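Local structure of aldehyde dehydrogenase (Trypanosoma brucei, 5MYP) at residues E116-N128 and T186-T200. The protein probably oxidises aldehydes to carboxylic acids with NAD+ as the electron acceptor, as other members of the aldehyde dehydrogenase family do. Numbering follows the deposited sequence. Where two conformers were deposited one is given.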
# COMPACT_ATOMS: atom_id res chain seq x y z
N GLU A 116 -3.64 14.23 3.77
CA GLU A 116 -2.96 15.23 2.94
C GLU A 116 -2.68 14.69 1.54
O GLU A 116 -2.54 13.47 1.36
CB GLU A 116 -1.66 15.71 3.61
CG GLU A 116 -0.61 14.62 3.83
CD GLU A 116 0.74 15.15 4.31
OE1 GLU A 116 0.90 16.37 4.50
OE2 GLU A 116 1.66 14.33 4.48
N PRO A 117 -2.60 15.58 0.54
CA PRO A 117 -2.21 15.13 -0.81
C PRO A 117 -0.79 14.56 -0.86
O PRO A 117 0.03 14.87 0.00
CB PRO A 117 -2.28 16.41 -1.65
CG PRO A 117 -3.16 17.34 -0.89
CD PRO A 117 -2.95 17.01 0.55
N LEU A 118 -0.53 13.73 -1.87
CA LEU A 118 0.79 13.12 -2.07
C LEU A 118 1.71 13.97 -2.95
O LEU A 118 2.89 14.14 -2.63
CB LEU A 118 0.63 11.73 -2.70
CG LEU A 118 -0.04 10.68 -1.82
CD1 LEU A 118 -0.40 9.45 -2.64
CD2 LEU A 118 0.84 10.32 -0.63
N GLY A 119 1.17 14.50 -4.04
CA GLY A 119 1.96 15.28 -5.00
C GLY A 119 1.47 15.07 -6.42
O GLY A 119 0.34 15.44 -6.74
N VAL A 120 2.32 14.48 -7.26
CA VAL A 120 1.96 14.16 -8.64
C VAL A 120 1.72 12.66 -8.78
O VAL A 120 2.57 11.85 -8.38
CB VAL A 120 3.03 14.62 -9.66
CG1 VAL A 120 2.49 14.54 -11.08
CG2 VAL A 120 3.49 16.04 -9.35
N VAL A 121 0.57 12.30 -9.34
CA VAL A 121 0.18 10.91 -9.55
C VAL A 121 0.29 10.58 -11.04
O VAL A 121 -0.19 11.34 -11.88
CB VAL A 121 -1.28 10.66 -9.08
CG1 VAL A 121 -1.72 9.23 -9.37
CG2 VAL A 121 -1.41 10.99 -7.59
N LEU A 122 0.91 9.44 -11.35
CA LEU A 122 0.93 8.92 -12.72
C LEU A 122 -0.16 7.87 -12.86
O LEU A 122 -0.24 6.95 -12.05
CB LEU A 122 2.29 8.31 -13.07
CG LEU A 122 2.42 7.60 -14.43
CD1 LEU A 122 2.18 8.56 -15.58
CD2 LEU A 122 3.78 6.95 -14.56
N VAL A 123 -0.98 7.99 -13.90
CA VAL A 123 -2.00 7.00 -14.24
C VAL A 123 -1.69 6.42 -15.62
O VAL A 123 -1.69 7.15 -16.60
CB VAL A 123 -3.42 7.61 -14.25
CG1 VAL A 123 -4.46 6.56 -14.63
CG2 VAL A 123 -3.73 8.22 -12.89
N ILE A 124 -1.41 5.12 -15.67
CA ILE A 124 -1.16 4.43 -16.94
C ILE A 124 -2.42 3.63 -17.28
O ILE A 124 -2.80 2.71 -16.56
CB ILE A 124 0.06 3.50 -16.86
CG1 ILE A 124 1.32 4.32 -16.53
CG2 ILE A 124 0.25 2.73 -18.17
CD1 ILE A 124 2.52 3.48 -16.11
N GLY A 125 -3.06 4.00 -18.38
CA GLY A 125 -4.32 3.40 -18.79
C GLY A 125 -4.14 2.11 -19.56
O GLY A 125 -3.02 1.73 -19.91
N THR A 126 -5.25 1.44 -19.80
CA THR A 126 -5.27 0.23 -20.62
C THR A 126 -6.30 0.42 -21.75
O THR A 126 -7.03 1.41 -21.79
CB THR A 126 -5.52 -1.04 -19.77
OG1 THR A 126 -5.40 -2.21 -20.59
CG2 THR A 126 -6.88 -1.02 -19.08
N TRP A 127 -6.34 -0.55 -22.66
CA TRP A 127 -7.08 -0.42 -23.93
C TRP A 127 -8.52 -0.95 -23.91
O TRP A 127 -9.32 -0.56 -24.75
CB TRP A 127 -6.31 -1.10 -25.08
CG TRP A 127 -5.96 -2.53 -24.83
CD1 TRP A 127 -4.79 -3.01 -24.34
CD2 TRP A 127 -6.81 -3.66 -25.04
NE1 TRP A 127 -4.84 -4.38 -24.24
CE2 TRP A 127 -6.07 -4.81 -24.66
CE3 TRP A 127 -8.11 -3.83 -25.52
CZ2 TRP A 127 -6.60 -6.10 -24.75
CZ3 TRP A 127 -8.64 -5.11 -25.60
CH2 TRP A 127 -7.88 -6.23 -25.21
N ASN A 128 -8.83 -1.86 -22.98
CA ASN A 128 -10.10 -2.61 -23.04
C ASN A 128 -11.33 -1.78 -22.64
O ASN A 128 -12.40 -1.92 -23.24
CB ASN A 128 -10.01 -3.93 -22.25
CG ASN A 128 -9.87 -3.73 -20.75
OD1 ASN A 128 -9.28 -2.75 -20.30
ND2 ASN A 128 -10.41 -4.66 -19.98
N THR A 186 6.41 5.37 -22.46
CA THR A 186 6.08 4.84 -21.13
C THR A 186 7.34 4.64 -20.29
O THR A 186 7.37 5.01 -19.12
CB THR A 186 5.29 3.53 -21.22
OG1 THR A 186 4.13 3.73 -22.04
CG2 THR A 186 4.84 3.04 -19.84
N THR A 187 8.37 4.05 -20.89
CA THR A 187 9.68 3.91 -20.25
C THR A 187 10.22 5.27 -19.81
O THR A 187 10.70 5.41 -18.68
CB THR A 187 10.70 3.21 -21.17
OG1 THR A 187 10.20 1.90 -21.50
CG2 THR A 187 12.06 3.07 -20.52
N ALA A 188 10.10 6.27 -20.68
CA ALA A 188 10.59 7.63 -20.40
C ALA A 188 9.83 8.32 -19.25
O ALA A 188 10.45 8.92 -18.38
CB ALA A 188 10.53 8.48 -21.65
N VAL A 189 8.50 8.24 -19.26
CA VAL A 189 7.71 8.88 -18.18
C VAL A 189 7.95 8.18 -16.84
O VAL A 189 7.98 8.83 -15.80
CB VAL A 189 6.20 9.00 -18.53
CG1 VAL A 189 5.48 7.67 -18.46
CG2 VAL A 189 5.52 10.01 -17.61
N LEU A 190 8.18 6.86 -16.86
CA LEU A 190 8.52 6.10 -15.65
C LEU A 190 9.88 6.44 -15.00
O LEU A 190 10.10 6.09 -13.83
CB LEU A 190 8.41 4.59 -15.92
CG LEU A 190 6.98 4.04 -15.98
CD1 LEU A 190 6.96 2.62 -16.52
CD2 LEU A 190 6.27 4.10 -14.63
N LYS A 191 10.78 7.09 -15.74
CA LYS A 191 12.01 7.63 -15.16
C LYS A 191 11.77 8.89 -14.31
O LYS A 191 12.57 9.20 -13.43
CB LYS A 191 13.03 7.95 -16.26
CG LYS A 191 13.51 6.72 -17.00
CD LYS A 191 14.93 6.90 -17.53
CE LYS A 191 15.05 8.14 -18.41
NZ LYS A 191 15.28 9.38 -17.62
N GLU A 192 10.68 9.60 -14.59
CA GLU A 192 10.33 10.82 -13.84
C GLU A 192 9.77 10.45 -12.46
O GLU A 192 9.20 9.37 -12.28
CB GLU A 192 9.32 11.67 -14.60
CG GLU A 192 9.78 12.13 -15.99
CD GLU A 192 11.03 12.98 -15.95
OE1 GLU A 192 11.16 13.82 -15.04
OE2 GLU A 192 11.89 12.79 -16.84
N ARG A 193 9.93 11.37 -11.50
CA ARG A 193 9.54 11.12 -10.12
C ARG A 193 8.07 11.46 -9.87
O ARG A 193 7.65 12.61 -10.05
CB ARG A 193 10.42 11.92 -9.16
CG ARG A 193 10.09 11.64 -7.70
CD ARG A 193 11.11 12.23 -6.75
NE ARG A 193 10.73 11.95 -5.37
CZ ARG A 193 11.42 12.34 -4.30
NH1 ARG A 193 12.55 13.02 -4.44
NH2 ARG A 193 10.98 12.04 -3.09
N PHE A 194 7.30 10.46 -9.46
CA PHE A 194 5.91 10.63 -9.03
C PHE A 194 5.79 10.23 -7.57
O PHE A 194 6.65 9.54 -7.02
CB PHE A 194 4.98 9.79 -9.89
CG PHE A 194 4.93 10.23 -11.32
CD1 PHE A 194 4.12 11.29 -11.71
CD2 PHE A 194 5.72 9.60 -12.28
CE1 PHE A 194 4.08 11.70 -13.03
CE2 PHE A 194 5.68 10.01 -13.60
CZ PHE A 194 4.86 11.06 -13.98
N ASP A 195 4.70 10.66 -6.95
CA ASP A 195 4.40 10.33 -5.55
C ASP A 195 3.46 9.15 -5.41
O ASP A 195 3.31 8.61 -4.32
CB ASP A 195 3.87 11.57 -4.84
CG ASP A 195 4.87 12.71 -4.90
OD1 ASP A 195 5.83 12.69 -4.11
OD2 ASP A 195 4.71 13.59 -5.78
N HIS A 196 2.84 8.75 -6.52
CA HIS A 196 2.07 7.52 -6.62
C HIS A 196 1.92 7.16 -8.10
O HIS A 196 1.83 8.04 -8.95
CB HIS A 196 0.67 7.69 -6.00
CG HIS A 196 0.02 6.40 -5.63
ND1 HIS A 196 0.00 5.92 -4.34
CD2 HIS A 196 -0.63 5.47 -6.39
CE1 HIS A 196 -0.64 4.76 -4.31
NE2 HIS A 196 -1.02 4.46 -5.54
N ILE A 197 1.90 5.86 -8.39
CA ILE A 197 1.63 5.37 -9.74
C ILE A 197 0.47 4.37 -9.68
O ILE A 197 0.52 3.41 -8.90
CB ILE A 197 2.87 4.69 -10.37
CG1 ILE A 197 4.03 5.68 -10.49
CG2 ILE A 197 2.53 4.10 -11.75
CD1 ILE A 197 5.39 5.04 -10.68
N LEU A 198 -0.57 4.60 -10.49
CA LEU A 198 -1.61 3.59 -10.69
C LEU A 198 -1.45 3.01 -12.09
O LEU A 198 -1.46 3.75 -13.08
CB LEU A 198 -3.02 4.16 -10.48
CG LEU A 198 -4.13 3.09 -10.45
CD1 LEU A 198 -5.23 3.41 -9.44
CD2 LEU A 198 -4.73 2.81 -11.83
N TYR A 199 -1.32 1.68 -12.17
CA TYR A 199 -1.19 0.96 -13.43
C TYR A 199 -2.26 -0.11 -13.54
O TYR A 199 -2.45 -0.90 -12.62
CB TYR A 199 0.20 0.31 -13.55
CG TYR A 199 0.29 -0.65 -14.73
CD1 TYR A 199 0.52 -0.17 -16.01
CD2 TYR A 199 0.11 -2.02 -14.55
CE1 TYR A 199 0.59 -1.04 -17.10
CE2 TYR A 199 0.16 -2.89 -15.63
CZ TYR A 199 0.40 -2.40 -16.90
OH TYR A 199 0.46 -3.26 -17.97
N THR A 200 -2.96 -0.12 -14.67
CA THR A 200 -3.90 -1.17 -15.02
C THR A 200 -3.37 -1.88 -16.26
O THR A 200 -2.98 -1.23 -17.23
CB THR A 200 -5.31 -0.60 -15.29
OG1 THR A 200 -5.71 0.22 -14.19
CG2 THR A 200 -6.34 -1.72 -15.48
O HOH W 1 -5.31 2.74 -15.11
O HOH W 2 -1.69 -0.88 -19.59
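Leu-122 and Ile-124 of strand 120-124 exchange backbone hydrogen bonds with the parallel strand 196-200, 4.7 Å away between axes, while helix 186-191, ahead of the second strand, runs back across one face at 161° to the first. This is the Rossmann-like alpha/beta sheet that carries NAD in aldehyde dehydrogenases. The two bonds accepted by Leu-198 O and Leu-122 O run almost straight along their carbonyls; Thr-200 N to Ile-124 O, at 3.4 Å, is weak.

Leu-122, Ile-124, Ile-197 and Tyr-199 share one face of the sheet; Leu-122 and Ile-124 reach helix 186-191, and helix 203-214 packs on Ile-197 and Tyr-199. The CB of Leu-122 sits over the centre of the Phe-194 ring in a CH-pi contact, 3.5 Å from the centroid. With CG anti to the backbone N (chi1 174°), Leu-122 carries its two methyls past that ring: CD1 meets Val-189 CG2 tip to tip, and CD2 lies 3.8 Å from Leu-190 CD2. The flat phenyl suits this layer because its face takes Leu-122 while its rim takes Val-120, whose CG1 touches Phe-194 CD1. Branched Ile-124 fills two places, CG2 at the edge of the Tyr-199 ring and CD1 against Leu-190.

Just ahead of strand 196-200, Asp-195 binds both polar backbone atoms of Val-120: its N donates to Val-120 O, and its OD2 accepts from Val-120 N at 2.9 Å on the anti side. Arg-25 makes a salt bridge to the same OD2, probably stabilising the charge. Gly-119 CA lies 3.3 Å from Asp-195 OD2, and the absence of a side chain suits both this close approach and the backbone angles.

Toward the predicted active-site residues Glu-223 and Cys-259, the CG2 methyls of Thr-126 and Thr-200 touch, and a water donates to Ile-124 O while accepting from Thr-200 OG1 at 2.7 Å.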